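Local atomic coordinates of fibronectin type-III domain-containing protein (Caldanaerobacter subterraneus subsp. tengcongensis, PDB entry 7JGT), a protein that is of unknown function but contains a fibronectin type-III domain, the part described here, whose surface salt bridges contribute to its extreme thermal stability. Residues V8-E13 with L24-T29; G17-L22 with L61-K66; E36-S41 with A70-N75. The protein carries 1 engineered substitution. All coordinates share one frame; numbering follows the deposited sequence.

Contact 1 of 3, residues V8-E13 with L24-T29; sequences VGFWVE and LRWSET
Arg25 and Glu13 come together through two turns of their side chains: Glu13 CG lies between its own backbone N and carbonyl carbon (chi1 43°), and the arginine bends about its CG-CD bond (chi3 -64°). Glu13 OE1 thereby reaches the edge of the guanidinium, close to its plane, with the carboxylate turned roughly perpendicular. Two nitrogens meet this one oxygen: Arg25 NE gives Glu13 OE1 a weak hydrogen bond of 2.8 Å, and NH2 completes the salt bridge at a separation so short that its exact length is doubtful. Glu13 OE2 turns to a second cation, Arg23. Over one face of the Arg25 guanidinium comes Trp11, its CE3 lying 3.4 Å from NH2, the two planes inclined by 59°. A leucine in place of Arg25 would probably leave Glu13 OE1 without its charged mate and take away the flat group beside Trp11 CE3.

The backbone carrying these groups is the first beta hairpin of the fibronectin type-III sandwich. Trp11 and Arg25 form an antiparallel hydrogen-bonded pair in it, with hydrogen bonds of 2.9 Å from Trp11 N to Arg25 O and 3.0 Å from Arg25 N to Trp11 O. Val12 and Leu24 follow as a non-hydrogen-bonded pair whose side chains face the core. There they lie side by side, Val12 CG2 3.7 Å from Leu24 CG, while the same Leu24 CG meets the edge of the Phe10 ring at CE1, also 3.7 Å away. Phe10 and Val12 continue inward to Phe69 of the opposing sheet. Past the strands, Val8 O is gripped twice by one residue, Ser27: its backbone N approaches nearly along the C=O axis, and OG, 2.8 Å from Val8 O, stands above the carbonyl plane.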
loop_
_atom_site.group_PDB
_atom_site.type_symbol
_atom_site.label_atom_id
_atom_site.label_comp_id
_atom_site.label_asym_id
_atom_site.label_seq_id
_atom_site.Cartn_x
_atom_site.Cartn_y
_atom_site.Cartn_z
ATOM N N VAL A 8 8.031 6.271 -4.263
ATOM C CA VAL A 8 7.329 7.226 -5.109
ATOM C C VAL A 8 6.472 6.449 -6.088
ATOM O O VAL A 8 6.682 5.258 -6.332
ATOM C CB VAL A 8 8.279 8.193 -5.861
ATOM C CG1 VAL A 8 9.328 8.740 -4.924
ATOM C CG2 VAL A 8 8.943 7.493 -7.049
ATOM N N GLY A 9 5.479 7.136 -6.639
ATOM C CA GLY A 9 4.578 6.472 -7.554
ATOM C C GLY A 9 3.660 5.476 -6.883
ATOM O O GLY A 9 3.253 4.501 -7.509
ATOM N N PHE A 10 3.338 5.681 -5.612
ATOM C CA PHE A 10 2.409 4.783 -4.939
ATOM C C PHE A 10 1.001 5.100 -5.430
ATOM O O PHE A 10 0.480 6.187 -5.170
ATOM C CB PHE A 10 2.519 4.926 -3.427
ATOM C CG PHE A 10 1.557 4.065 -2.669
ATOM C CD1 PHE A 10 1.280 2.781 -3.090
ATOM C CD2 PHE A 10 0.931 4.548 -1.530
ATOM C CE1 PHE A 10 0.390 1.982 -2.381
ATOM C CE2 PHE A 10 0.052 3.760 -0.831
ATOM C CZ PHE A 10 -0.216 2.476 -1.257
ATOM N N TRP A 11 0.401 4.168 -6.167
ATOM C CA TRP A 11 -0.959 4.313 -6.672
ATOM C C TRP A 11 -1.816 3.151 -6.190
ATOM O O TRP A 11 -1.361 2.004 -6.146
ATOM C CB TRP A 11 -1.007 4.351 -8.200
ATOM C CG TRP A 11 -0.006 5.246 -8.835
ATOM C CD1 TRP A 11 0.252 6.548 -8.524
ATOM C CD2 TRP A 11 0.866 4.906 -9.908
ATOM N NE1 TRP A 11 1.244 7.041 -9.343
ATOM C CE2 TRP A 11 1.634 6.050 -10.204
ATOM C CE3 TRP A 11 1.069 3.741 -10.655
ATOM C CZ2 TRP A 11 2.597 6.062 -11.214
ATOM C CZ3 TRP A 11 2.020 3.752 -11.655
ATOM C CH2 TRP A 11 2.774 4.904 -11.927
ATOM N N VAL A 12 -3.061 3.459 -5.844
ATOM C CA VAL A 12 -4.072 2.468 -5.501
ATOM C C VAL A 12 -5.133 2.532 -6.585
ATOM O O VAL A 12 -5.687 3.606 -6.845
ATOM C CB VAL A 12 -4.687 2.747 -4.123
ATOM C CG1 VAL A 12 -5.906 1.884 -3.909
ATOM C CG2 VAL A 12 -3.653 2.532 -3.035
ATOM N N GLU A 13 -5.409 1.407 -7.241
ATOM C CA GLU A 13 -6.351 1.451 -8.353
ATOM C C GLU A 13 -7.476 0.449 -8.173
ATOM O O GLU A 13 -7.273 -0.659 -7.664
ATOM C CB GLU A 13 -5.673 1.213 -9.706
ATOM C CG GLU A 13 -4.656 0.111 -9.731
ATOM C CD GLU A 13 -3.813 0.156 -10.992
ATOM O OE1 GLU A 13 -2.819 0.917 -11.003
ATOM O OE2 GLU A 13 -4.147 -0.561 -11.969
ATOM N N LEU A 24 -2.522 -2.281 -5.473
ATOM C CA LEU A 24 -1.525 -1.330 -5.004
ATOM C C LEU A 24 -0.258 -1.520 -5.828
ATOM O O LEU A 24 0.134 -2.652 -6.109
ATOM C CB LEU A 24 -1.215 -1.541 -3.518
ATOM C CG LEU A 24 -2.073 -0.819 -2.473
ATOM C CD1 LEU A 24 -3.524 -1.220 -2.610
ATOM C CD2 LEU A 24 -1.593 -1.129 -1.057
ATOM N N ARG A 25 0.375 -0.409 -6.207
ATOM C CA ARG A 25 1.565 -0.408 -7.056
ATOM C C ARG A 25 2.511 0.688 -6.591
ATOM O O ARG A 25 2.070 1.741 -6.125
ATOM C CB ARG A 25 1.222 -0.149 -8.529
ATOM C CG ARG A 25 0.759 -1.343 -9.306
ATOM C CD ARG A 25 0.768 -1.011 -10.792
ATOM N NE ARG A 25 -0.175 0.053 -11.122
ATOM C CZ ARG A 25 -0.123 0.787 -12.230
ATOM N NH1 ARG A 25 0.834 0.581 -13.126
ATOM N NH2 ARG A 25 -1.033 1.727 -12.444
ATOM N N TRP A 26 3.814 0.442 -6.724
ATOM C CA TRP A 26 4.806 1.444 -6.353
ATOM C C TRP A 26 6.106 1.161 -7.096
ATOM O O TRP A 26 6.280 0.118 -7.729
ATOM C CB TRP A 26 5.042 1.482 -4.832
ATOM C CG TRP A 26 5.457 0.144 -4.267
ATOM C CD1 TRP A 26 6.730 -0.337 -4.141
ATOM C CD2 TRP A 26 4.590 -0.878 -3.755
ATOM N NE1 TRP A 26 6.705 -1.606 -3.604
ATOM C CE2 TRP A 26 5.405 -1.954 -3.349
ATOM C CE3 TRP A 26 3.205 -0.988 -3.610
ATOM C CZ2 TRP A 26 4.878 -3.132 -2.803
ATOM C CZ3 TRP A 26 2.678 -2.161 -3.067
ATOM C CH2 TRP A 26 3.521 -3.218 -2.677
ATOM N N SER A 27 7.004 2.131 -7.035
ATOM C CA SER A 27 8.272 2.032 -7.728
ATOM C C SER A 27 9.294 1.354 -6.841
ATOM O O SER A 27 9.219 1.427 -5.613
ATOM C CB SER A 27 8.772 3.416 -8.113
ATOM O OG SER A 27 9.193 4.081 -6.943
ATOM N N GLU A 28 10.261 0.701 -7.478
ATOM C CA GLU A 28 11.407 0.206 -6.738
ATOM C C GLU A 28 12.048 1.365 -5.992
ATOM O O GLU A 28 12.080 2.500 -6.483
ATOM C CB GLU A 28 12.401 -0.451 -7.691
ATOM C CG GLU A 28 13.492 -1.224 -6.996
ATOM C CD GLU A 28 14.310 -2.051 -7.965
ATOM O OE1 GLU A 28 15.342 -2.604 -7.540
ATOM O OE2 GLU A 28 13.923 -2.144 -9.146
ATOM N N THR A 29 12.536 1.086 -4.789
ATOM C CA THR A 29 12.898 2.124 -3.837
ATOM C C THR A 29 14.326 1.918 -3.354
ATOM O O THR A 29 14.682 0.819 -2.923
ATOM C CB THR A 29 11.906 2.100 -2.676
ATOM O OG1 THR A 29 10.583 2.286 -3.200
ATOM C CG2 THR A 29 12.198 3.193 -1.687
#

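Contact 2 of 3, residues G17-L22 with L61-K66; sequences GNDHTL and LSPNTK
Leu61 N donates to His20 O at 3.0 Å, a nearly straight hydrogen bond joining two loops, although its donor stands above the carbonyl plane. Weaker CA-H...O contacts flank it: Pro63 CA comes to 3.0 Å from Asp19 O, and His20 CA to 3.3 Å from Leu61 O. In van der Waals contact, the Asp19 methylene lies alongside the proline ring, Asp19 CB 3.7 Å from Pro63 CB. The apolar contact is deeper in, where the side chains of Leu61 and Leu22 cross at about a right angle, Leu61 CD1 3.9 Å from Leu22 CG. Polar side chains within 17-22 fix the shape of that loop. Asn18 OD1 accepts from His20 N at 3.1 Å, making an Asx turn, and also from Thr21 OG1, while it sits over the centre of the imidazole. The ring's rotation is fixed at its edge, where His20 ND1 donates a hydrogen bond of 2.8 Å to Asp19 OD1, in the ring plane. No helix borders the site: the loops link strand 11-14 to 22-25 and strand 55-58 to 66-75, and Tyr67 of strand 66-75 packs on Leu22 and Leu61 while its OH accepts from Ser62 N, the tyrosine corner of fibronectin type-III domains.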
loop_
_atom_site.group_PDB
_atom_site.type_symbol
_atom_site.label_atom_id
_atom_site.label_comp_id
_atom_site.label_asym_id
_atom_site.label_seq_id
_atom_site.Cartn_x
_atom_site.Cartn_y
_atom_site.Cartn_z
ATOM N N GLY A 17 -15.207 -4.858 -11.992
ATOM C CA GLY A 17 -15.708 -6.210 -11.922
ATOM C C GLY A 17 -15.313 -6.958 -10.671
ATOM O O GLY A 17 -15.779 -8.086 -10.470
ATOM N N ASN A 18 -14.467 -6.368 -9.828
ATOM C CA ASN A 18 -14.036 -6.966 -8.568
ATOM C C ASN A 18 -14.424 -5.994 -7.461
ATOM O O ASN A 18 -13.739 -4.987 -7.251
ATOM C CB ASN A 18 -12.537 -7.227 -8.580
ATOM C CG ASN A 18 -12.088 -8.105 -7.439
ATOM O OD1 ASN A 18 -12.572 -7.980 -6.312
ATOM N ND2 ASN A 18 -11.149 -9.003 -7.721
ATOM N N ASP A 19 -15.513 -6.275 -6.751
ATOM C CA ASP A 19 -15.985 -5.322 -5.756
ATOM C C ASP A 19 -15.316 -5.487 -4.407
ATOM O O ASP A 19 -15.718 -4.822 -3.450
ATOM C CB ASP A 19 -17.509 -5.394 -5.602
ATOM C CG ASP A 19 -18.001 -6.715 -5.035
ATOM O OD1 ASP A 19 -17.188 -7.597 -4.680
ATOM O OD2 ASP A 19 -19.239 -6.865 -4.940
ATOM N N HIS A 20 -14.287 -6.330 -4.307
ATOM C CA HIS A 20 -13.679 -6.642 -3.019
ATOM C C HIS A 20 -12.154 -6.587 -3.064
ATOM O O HIS A 20 -11.493 -7.147 -2.182
ATOM C CB HIS A 20 -14.130 -8.025 -2.553
ATOM C CG HIS A 20 -13.975 -9.079 -3.599
ATOM N ND1 HIS A 20 -14.847 -9.211 -4.659
ATOM C CD2 HIS A 20 -13.032 -10.038 -3.765
ATOM C CE1 HIS A 20 -14.456 -10.213 -5.426
ATOM N NE2 HIS A 20 -13.357 -10.730 -4.907
ATOM N N THR A 21 -11.576 -5.922 -4.061
ATOM C CA THR A 21 -10.128 -5.949 -4.222
ATOM C C THR A 21 -9.647 -4.617 -4.771
ATOM O O THR A 21 -10.331 -3.991 -5.583
ATOM C CB THR A 21 -9.689 -7.086 -5.160
ATOM O OG1 THR A 21 -10.284 -8.323 -4.741
ATOM C CG2 THR A 21 -8.167 -7.239 -5.172
ATOM N N LEU A 22 -8.471 -4.189 -4.313
ATOM C CA LEU A 22 -7.770 -3.053 -4.896
ATOM C C LEU A 22 -6.340 -3.460 -5.231
ATOM O O LEU A 22 -5.749 -4.323 -4.575
ATOM C CB LEU A 22 -7.774 -1.847 -3.954
ATOM C CG LEU A 22 -9.132 -1.171 -3.725
ATOM C CD1 LEU A 22 -9.000 -0.115 -2.646
ATOM C CD2 LEU A 22 -9.680 -0.563 -5.014
ATOM N N LEU A 61 -12.125 -6.833 0.716
ATOM C CA LEU A 61 -12.613 -5.504 1.045
ATOM C C LEU A 61 -14.108 -5.454 0.765
ATOM O O LEU A 61 -14.667 -6.347 0.128
ATOM C CB LEU A 61 -11.865 -4.433 0.236
ATOM C CG LEU A 61 -10.343 -4.403 0.425
ATOM C CD1 LEU A 61 -9.684 -3.529 -0.632
ATOM C CD2 LEU A 61 -9.976 -3.914 1.809
ATOM N N SER A 62 -14.756 -4.422 1.263
ATOM C CA SER A 62 -16.190 -4.349 1.010
ATOM C C SER A 62 -16.476 -3.597 -0.287
ATOM O O SER A 62 -15.654 -2.794 -0.743
ATOM C CB SER A 62 -16.903 -3.655 2.169
ATOM O OG SER A 62 -16.494 -4.200 3.408
ATOM N N PRO A 63 -17.616 -3.857 -0.923
ATOM C CA PRO A 63 -17.929 -3.156 -2.177
ATOM C C PRO A 63 -18.154 -1.671 -1.962
ATOM O O PRO A 63 -18.518 -1.225 -0.873
ATOM C CB PRO A 63 -19.206 -3.844 -2.681
ATOM C CG PRO A 63 -19.576 -4.876 -1.662
ATOM C CD PRO A 63 -18.442 -5.057 -0.711
ATOM N N ASN A 64 -17.894 -0.904 -3.021
ATOM C CA ASN A 64 -18.243 0.511 -3.090
ATOM C C ASN A 64 -17.740 1.280 -1.866
ATOM O O ASN A 64 -18.473 2.053 -1.238
ATOM C CB ASN A 64 -19.757 0.677 -3.261
ATOM C CG ASN A 64 -20.147 2.081 -3.675
ATOM O OD1 ASN A 64 -19.411 2.750 -4.399
ATOM N ND2 ASN A 64 -21.300 2.542 -3.200
ATOM N N THR A 65 -16.469 1.073 -1.525
ATOM C CA THR A 65 -15.903 1.656 -0.311
ATOM C C THR A 65 -14.543 2.277 -0.617
ATOM O O THR A 65 -13.697 1.636 -1.246
ATOM C CB THR A 65 -15.778 0.595 0.786
ATOM O OG1 THR A 65 -17.069 0.026 1.044
ATOM C CG2 THR A 65 -15.245 1.212 2.075
ATOM N N LYS A 66 -14.328 3.524 -0.179
ATOM C CA LYS A 66 -13.026 4.155 -0.371
ATOM C C LYS A 66 -12.070 3.671 0.706
ATOM O O LYS A 66 -12.385 3.726 1.897
ATOM C CB LYS A 66 -13.114 5.685 -0.337
ATOM C CG LYS A 66 -11.753 6.363 -0.121
ATOM C CD LYS A 66 -11.760 7.845 -0.484
ATOM C CE LYS A 66 -10.386 8.466 -0.272
ATOM N NZ LYS A 66 -10.432 9.937 0.007
#

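Contact 3 of 3, residues E36-S41 with A70-N75; sequences EIYLVS and ALRAVN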
loop_
_atom_site.group_PDB
_atom_site.type_symbol
_atom_site.label_atom_id
_atom_site.label_comp_id
_atom_site.label_asym_id
_atom_site.label_seq_id
_atom_site.Cartn_x
_atom_site.Cartn_y
_atom_site.Cartn_z
ATOM N N GLU A 36 6.048 -2.485 3.661
ATOM C CA GLU A 36 4.902 -2.755 4.517
ATOM C C GLU A 36 3.732 -1.904 4.064
ATOM O O GLU A 36 3.911 -0.745 3.680
ATOM C CB GLU A 36 5.210 -2.473 5.986
ATOM C CG GLU A 36 6.401 -3.254 6.489
ATOM C CD GLU A 36 6.711 -2.979 7.945
ATOM O OE1 GLU A 36 6.130 -2.041 8.522
ATOM O OE2 GLU A 36 7.539 -3.709 8.509
ATOM N N ILE A 37 2.541 -2.498 4.116
ATOM C CA ILE A 37 1.300 -1.889 3.651
ATOM C C ILE A 37 0.322 -1.850 4.815
ATOM O O ILE A 37 0.105 -2.870 5.476
ATOM C CB ILE A 37 0.686 -2.682 2.489
ATOM C CG1 ILE A 37 1.570 -2.599 1.236
ATOM C CG2 ILE A 37 -0.723 -2.187 2.193
ATOM C CD1 ILE A 37 1.221 -3.698 0.263
ATOM N N TYR A 38 -0.306 -0.695 5.025
ATOM C CA TYR A 38 -1.281 -0.522 6.090
ATOM C C TYR A 38 -2.546 0.107 5.541
ATOM O O TYR A 38 -2.500 0.924 4.621
ATOM C CB TYR A 38 -0.739 0.354 7.212
ATOM C CG TYR A 38 0.506 -0.222 7.834
ATOM C CD1 TYR A 38 1.745 -0.075 7.221
ATOM C CD2 TYR A 38 0.440 -0.926 9.028
ATOM C CE1 TYR A 38 2.889 -0.617 7.778
ATOM C CE2 TYR A 38 1.584 -1.475 9.599
ATOM C CZ TYR A 38 2.803 -1.313 8.972
ATOM O OH TYR A 38 3.938 -1.851 9.536
ATOM N N LEU A 39 -3.676 -0.299 6.113
ATOM C CA LEU A 39 -4.964 0.333 5.849
ATOM C C LEU A 39 -5.151 1.476 6.838
ATOM O O LEU A 39 -5.095 1.257 8.053
ATOM C CB LEU A 39 -6.102 -0.680 5.982
ATOM C CG LEU A 39 -7.505 -0.066 5.917
ATOM C CD1 LEU A 39 -7.690 0.683 4.588
ATOM C CD2 LEU A 39 -8.582 -1.121 6.093
ATOM N N VAL A 40 -5.363 2.686 6.323
ATOM C CA VAL A 40 -5.578 3.869 7.151
ATOM C C VAL A 40 -7.076 4.068 7.338
ATOM O O VAL A 40 -7.801 4.316 6.369
ATOM C CB VAL A 40 -4.946 5.114 6.512
ATOM C CG1 VAL A 40 -5.204 6.337 7.381
ATOM C CG2 VAL A 40 -3.455 4.894 6.271
ATOM N N SER A 41 -7.541 3.982 8.583
ATOM C CA SER A 41 -8.962 4.102 8.898
ATOM C C SER A 41 -9.139 5.014 10.103
ATOM O O SER A 41 -8.694 4.679 11.205
ATOM C CB SER A 41 -9.583 2.729 9.173
ATOM N N ALA A 70 -1.312 3.192 3.459
ATOM C CA ALA A 70 -0.015 3.799 3.714
ATOM C C ALA A 70 1.050 2.762 3.394
ATOM O O ALA A 70 0.930 1.602 3.797
ATOM C CB ALA A 70 0.113 4.273 5.162
ATOM N N LEU A 71 2.080 3.184 2.673
ATOM C CA LEU A 71 3.157 2.319 2.224
ATOM C C LEU A 71 4.480 2.873 2.722
ATOM O O LEU A 71 4.708 4.087 2.675
ATOM C CB LEU A 71 3.180 2.234 0.689
ATOM C CG LEU A 71 4.340 1.473 0.046
ATOM C CD1 LEU A 71 4.084 -0.024 0.034
ATOM C CD2 LEU A 71 4.581 2.007 -1.366
ATOM N N ARG A 72 5.357 1.991 3.195
ATOM C CA ARG A 72 6.716 2.390 3.521
ATOM C C ARG A 72 7.681 1.275 3.142
ATOM O O ARG A 72 7.307 0.102 3.064
ATOM C CB ARG A 72 6.863 2.728 5.009
ATOM C CG ARG A 72 6.633 1.529 5.931
ATOM C CD ARG A 72 6.540 1.988 7.379
ATOM N NE ARG A 72 6.584 0.881 8.336
ATOM C CZ ARG A 72 6.749 1.048 9.642
ATOM N NH1 ARG A 72 6.889 2.271 10.137
ATOM N NH2 ARG A 72 6.783 -0.002 10.459
ATOM N N ALA A 73 8.926 1.663 2.893
ATOM C CA ALA A 73 10.022 0.748 2.615
ATOM C C ALA A 73 10.838 0.536 3.880
ATOM O O ALA A 73 10.941 1.431 4.725
ATOM C CB ALA A 73 10.931 1.296 1.519
ATOM N N VAL A 74 11.428 -0.653 4.000
ATOM C CA VAL A 74 12.141 -1.043 5.213
ATOM C C VAL A 74 13.474 -1.691 4.855
ATOM O O VAL A 74 13.591 -2.408 3.854
ATOM C CB VAL A 74 11.300 -1.991 6.087
ATOM C CG1 VAL A 74 11.973 -2.160 7.433
ATOM C CG2 VAL A 74 9.877 -1.431 6.280
ATOM N N ASN A 75 14.493 -1.410 5.670
ATOM C CA ASN A 75 15.751 -2.139 5.622
ATOM C C ASN A 75 16.214 -2.358 7.057
ATOM O O ASN A 75 15.492 -2.056 8.017
ATOM C CB ASN A 75 16.793 -1.407 4.755
ATOM C CG ASN A 75 17.243 -0.093 5.347
ATOM O OD1 ASN A 75 17.060 0.160 6.531
ATOM N ND2 ASN A 75 17.826 0.769 4.510
#
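Ile37 and Leu71 form the tightly packed side of this strand pair, their side chains crossing on the core face. With CG anti to the backbone N (chi1 174°), Leu71 sends its CD1 across to Ile37 CG1, 3.8 Å away; Tyr35 also packs against this leucine. The opposite face begins equally close: Val40 CG2 lies 3.8 Å from Ala70 CB, and Tyr45 and Phe82 close over this buried alanine from the two neighbouring strands.

Strands 34-41 and 66-75 run antiparallel, 160° between their directions, as the central pair of the four-stranded sheet of the fibronectin type-III sandwich. Hydrogen-bonded pairs Glu36-Arg72 and Tyr38-Ala70 bracket the non-hydrogen-bonded pair Ile37-Leu71. At the second of them the hydrogen bonds measure 2.9 Å from Tyr38 N to Ala70 O and 2.8 Å from Ala70 N to Tyr38 O.

Beyond Ala70 that outer face loosens into partly exposed, charged side chains. Glu36 and Arg72 lie alongside each other, pointing the same way, in a salt bridge where one oxygen takes the whole grip: Arg72 NH2 and NE each donate a hydrogen bond to Glu36 OE1, at 2.9 and 3.0 Å. Both nitrogens come from the same face of the carboxylate, whose plane is turned 44° from the guanidinium. Tyr38 OH also points at this oxygen, at a separation too short to be trusted in detail, its ring standing almost perpendicular to the guanidinium. The carbon stem of the glutamate is not left to polar partners alone, for Glu36 CG rests 3.9 Å from Val74 CG2.

The three contacts sample both sheets of one beta sandwich and the loops at its end. Contact 1 opens and closes before contact 3 begins, joining strands 11-14 and 22-25 of the three-stranded sheet; contact 3 lies in the four-stranded sheet. Their centres are about 11 Å apart, and they meet across the core, where Leu24 CD2 lies 3.5 Å from Ile37 CG2 and Trp26 packs on Leu71. Contact 2 lies at one end of the sandwich, its centre about 19 Å from each of the others. Its segments alternate with theirs in sequence, and Leu22 touches Val12. Salt bridges on the outer face of each sheet flank the shared apolar interior, consistent with their contribution to the domain's thermal stability.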